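Local coordinates for transglutaminase-like domain-containing protein (Streptococcus suis, PDB 4XZ7) that acts as a transglutaminase with antiphagocytic properties, this N-terminal part of a longer virulence factor forming a homodimer, at the interface of chains A and B. Sequence-based numbering; all coordinates share one arbitrary frame. Chains: chain A/B, Putative uncharacterized protein.

Contact 1: the interface of chains A and B. Residues chain A 191, 375-376; chain B 105, 107, 138, 143.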
# COMPACT_ATOMS: atom_id res chain seq x y z
N PHE A 191 -17.56 -6.23 -8.71
CA PHE A 191 -17.82 -7.62 -8.35
C PHE A 191 -18.47 -8.31 -9.55
O PHE A 191 -18.08 -9.41 -9.94
CB PHE A 191 -18.71 -7.74 -7.11
CG PHE A 191 -18.88 -9.16 -6.64
CD1 PHE A 191 -17.96 -9.74 -5.77
CD2 PHE A 191 -19.96 -9.92 -7.06
CE1 PHE A 191 -18.10 -11.04 -5.35
CE2 PHE A 191 -20.11 -11.24 -6.64
CZ PHE A 191 -19.19 -11.80 -5.79
N LEU A 375 -25.50 -15.61 -3.58
CA LEU A 375 -25.88 -14.46 -2.75
C LEU A 375 -26.19 -13.18 -3.55
O LEU A 375 -27.01 -12.38 -3.13
CB LEU A 375 -24.79 -14.15 -1.72
CG LEU A 375 -24.46 -15.22 -0.68
CD1 LEU A 375 -23.34 -14.71 0.25
CD2 LEU A 375 -25.74 -15.59 0.12
N PHE A 376 -25.53 -13.00 -4.67
CA PHE A 376 -25.61 -11.75 -5.41
C PHE A 376 -25.23 -12.04 -6.85
O PHE A 376 -24.41 -12.92 -7.09
CB PHE A 376 -24.70 -10.67 -4.79
CG PHE A 376 -24.69 -9.35 -5.53
CD1 PHE A 376 -25.74 -8.44 -5.37
CD2 PHE A 376 -23.66 -9.03 -6.39
CE1 PHE A 376 -25.75 -7.24 -6.07
CE2 PHE A 376 -23.64 -7.82 -7.09
CZ PHE A 376 -24.70 -6.92 -6.93
N LEU B 105 -26.97 -7.68 -1.11
CA LEU B 105 -25.65 -7.38 -0.59
C LEU B 105 -25.33 -5.92 -0.86
O LEU B 105 -25.59 -5.41 -1.95
CB LEU B 105 -24.58 -8.26 -1.24
CG LEU B 105 -24.57 -9.77 -1.03
CD1 LEU B 105 -23.24 -10.28 -1.57
CD2 LEU B 105 -24.71 -10.14 0.44
N PHE B 107 -22.29 -3.33 -1.17
CA PHE B 107 -20.85 -3.34 -1.38
C PHE B 107 -20.21 -2.04 -0.90
O PHE B 107 -20.77 -0.96 -1.10
CB PHE B 107 -20.51 -3.57 -2.87
CG PHE B 107 -20.60 -5.01 -3.28
CD1 PHE B 107 -21.83 -5.58 -3.61
CD2 PHE B 107 -19.47 -5.81 -3.30
CE1 PHE B 107 -21.91 -6.92 -3.97
CE2 PHE B 107 -19.54 -7.13 -3.66
CZ PHE B 107 -20.78 -7.70 -3.99
N LEU B 138 -20.22 -16.03 1.72
CA LEU B 138 -19.48 -14.79 1.47
C LEU B 138 -18.02 -15.13 1.25
O LEU B 138 -17.41 -14.69 0.26
CB LEU B 138 -19.64 -13.80 2.63
CG LEU B 138 -20.96 -13.05 2.71
CD1 LEU B 138 -21.05 -12.30 4.04
CD2 LEU B 138 -21.16 -12.07 1.53
N LEU B 143 -15.46 -12.62 -0.03
CA LEU B 143 -15.92 -11.44 0.69
C LEU B 143 -15.96 -11.69 2.19
O LEU B 143 -16.00 -12.84 2.64
CB LEU B 143 -17.31 -11.03 0.22
CG LEU B 143 -17.51 -10.76 -1.27
CD1 LEU B 143 -19.01 -10.67 -1.64
CD2 LEU B 143 -16.77 -9.47 -1.69
O HOH W 1 -27.96 -9.77 -2.95
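This is an apolar homodimer interface, a greasy seam in which B:Phe107 and B:Leu105 meet A:Phe191 and A:Phe376 and join the two copies on one flank of the assembly. The far edge of the B:Phe107 ring wedges between the two phenylalanines of chain A. Its CZ sits over the A:Phe191 ring, displaced towards the rim and 3.6 Å from A:Phe191 CG, and the two side chains run roughly perpendicular. On the other side, B:Phe107 CE1 stands over a face of A:Phe376, 3.7 Å from A:Phe376 CD2; these rings pack edge-to-face with planes 57° apart. A:Phe376 has CG anti to its own nitrogen (chi1 178°), which points the ring at B:Phe107, while its CB meets B:Leu105. There, one methyl branch, B:Leu105 CD1, packs 3.6 Å from A:Phe376 CB. B:Leu143, on strand 143-144, approaches the same face of A:Phe191 as B:Phe107 does, its methyl CD1 lying 3.8 Å from ring atom A:Phe191 CE1. Where the seam continues, the side chain of A:Leu375 crosses that of B:Leu138 on helix 132-140, and methyls A:Leu375 CD1 and B:Leu138 CD2 touch at 3.7 Å. A water bridges the two backbones beside this packing: it lies 2.8 Å from the carbonyl oxygen A:Leu375 O and receives a fairly straight hydrogen bond from B:Leu105 N, with 161° at the hydrogen. The interleaved rings would be expected to limit sliding of the subunits; the patch joins helix 188-205 and the 375-376 loop of one copy to the segment carrying B:Leu105 and B:Phe107 in the other, and so contributes to the homodimer.

Contact 2: the interface of chains A and B. Residues chain A 176, 180, 244-245; chain B 176, 180, 245.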
# COMPACT_ATOMS: atom_id res chain seq x y z
N TYR A 176 2.90 0.63 -3.36
CA TYR A 176 2.30 -0.15 -2.30
C TYR A 176 0.97 0.45 -1.91
O TYR A 176 0.02 -0.28 -1.70
CB TYR A 176 3.23 -0.25 -1.08
CG TYR A 176 4.21 -1.39 -1.21
CD1 TYR A 176 3.88 -2.66 -0.77
CD2 TYR A 176 5.46 -1.21 -1.82
CE1 TYR A 176 4.76 -3.73 -0.90
CE2 TYR A 176 6.37 -2.28 -1.95
CZ TYR A 176 5.99 -3.54 -1.49
OH TYR A 176 6.85 -4.62 -1.60
N SER A 180 -2.43 -1.66 -2.34
CA SER A 180 -3.14 -1.93 -1.09
C SER A 180 -4.60 -1.49 -1.18
O SER A 180 -5.44 -2.04 -0.47
CB SER A 180 -2.45 -1.22 0.09
OG SER A 180 -2.71 0.19 0.07
N ASP A 244 3.87 -10.34 3.42
CA ASP A 244 4.02 -9.97 2.02
C ASP A 244 2.66 -9.64 1.40
O ASP A 244 1.75 -10.45 1.41
CB ASP A 244 4.71 -11.11 1.27
CG ASP A 244 4.70 -10.92 -0.23
OD1 ASP A 244 4.61 -11.95 -0.93
OD2 ASP A 244 4.78 -9.77 -0.71
N ILE A 245 2.54 -8.44 0.84
CA ILE A 245 1.29 -8.02 0.22
C ILE A 245 0.94 -8.95 -0.93
O ILE A 245 -0.22 -9.14 -1.28
CB ILE A 245 1.39 -6.54 -0.27
CG1 ILE A 245 0.02 -6.01 -0.67
CG2 ILE A 245 2.41 -6.41 -1.42
CD1 ILE A 245 -0.02 -4.50 -0.85
N TYR B 176 -1.06 -2.39 4.92
CA TYR B 176 -0.13 -1.94 3.90
C TYR B 176 -0.40 -0.51 3.49
O TYR B 176 0.54 0.23 3.26
CB TYR B 176 -0.16 -2.85 2.68
CG TYR B 176 0.76 -4.02 2.86
CD1 TYR B 176 2.10 -3.93 2.52
CD2 TYR B 176 0.29 -5.21 3.42
CE1 TYR B 176 2.95 -5.00 2.71
CE2 TYR B 176 1.14 -6.28 3.60
CZ TYR B 176 2.46 -6.17 3.24
OH TYR B 176 3.30 -7.24 3.42
N SER B 180 2.55 2.18 3.87
CA SER B 180 3.00 2.81 2.63
C SER B 180 2.90 4.33 2.68
O SER B 180 3.61 5.01 1.93
CB SER B 180 2.20 2.27 1.45
OG SER B 180 0.97 2.96 1.35
N ILE B 245 8.31 -3.99 0.92
CA ILE B 245 8.15 -2.65 1.45
C ILE B 245 9.18 -2.41 2.58
O ILE B 245 9.66 -1.28 2.79
CB ILE B 245 6.69 -2.40 1.95
CG1 ILE B 245 6.50 -0.94 2.39
CG2 ILE B 245 6.35 -3.31 3.13
CD1 ILE B 245 5.10 -0.66 2.91
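Helix 170-181 of each chain packs against its counterpart in the other, and the start of the helix that begins at residue 245 closes over the partner's tyrosine, so A:Tyr176 and B:Ile245 meet on one side and B:Tyr176 and A:Ile245 on the other. Each tyrosine has CG anti to its carbonyl carbon (chi1 -86° in both chains), which lays the ring along the dimer seam towards the partner's 244-245 turn. The branched carbon B:Ile245 CB stands above the centre of the A:Tyr176 ring, 3.7 Å from A:Tyr176 CE1, a CH-pi contact. The same arrangement repeats with A:Ile245 CB over B:Tyr176. Near the symmetry axis the rings touch each other rim to rim, A:Tyr176 CD1 and B:Tyr176 CD1 being 3.9 Å apart. The phenol oxygens end beside the partner's backbone nitrogens: A:Tyr176 OH is 3.0 Å from B:Ile245 N, and B:Tyr176 OH is 2.9 Å from A:Ile245 N. The latter oxygen lies well above the peptide plane, so the bond, if formed, is strongly bent and likely weak. The amide of A:Asp244 also comes near that hydroxyl. These amides belong to the first turn of a helix or the residue just before it, where the positive end of the helix dipole may polarise the phenol. The small serine side chains probably allow the paired helices 170-181 to come close, with B:Ser180 CB 3.7 Å from A:Tyr176 CB. The symmetry is not perfect at the isoleucine tips: methyl A:Ile245 CD1 lies 3.8 Å from B:Tyr176 CG, whereas B:Ile245 CD1 is 4.3 Å from A:Tyr176 CG.

Contact 1 and contact 2 have their C-alpha centres about 25 Å apart and share no residue. Contact 2 draws the same positions from both chains and so sits at the two-fold axis, while contact 1 lies to one side and recurs, chains exchanged, on the opposite flank. The dimer is thus joined at its centre and at two outlying patches, a spread that should resist rocking of one subunit on the other. Among the chain A elements used, helix 170-181 of contact 2 and helix 188-205 of contact 1 follow closely in sequence, so a short stretch of chain connects the central contact with the flanking one.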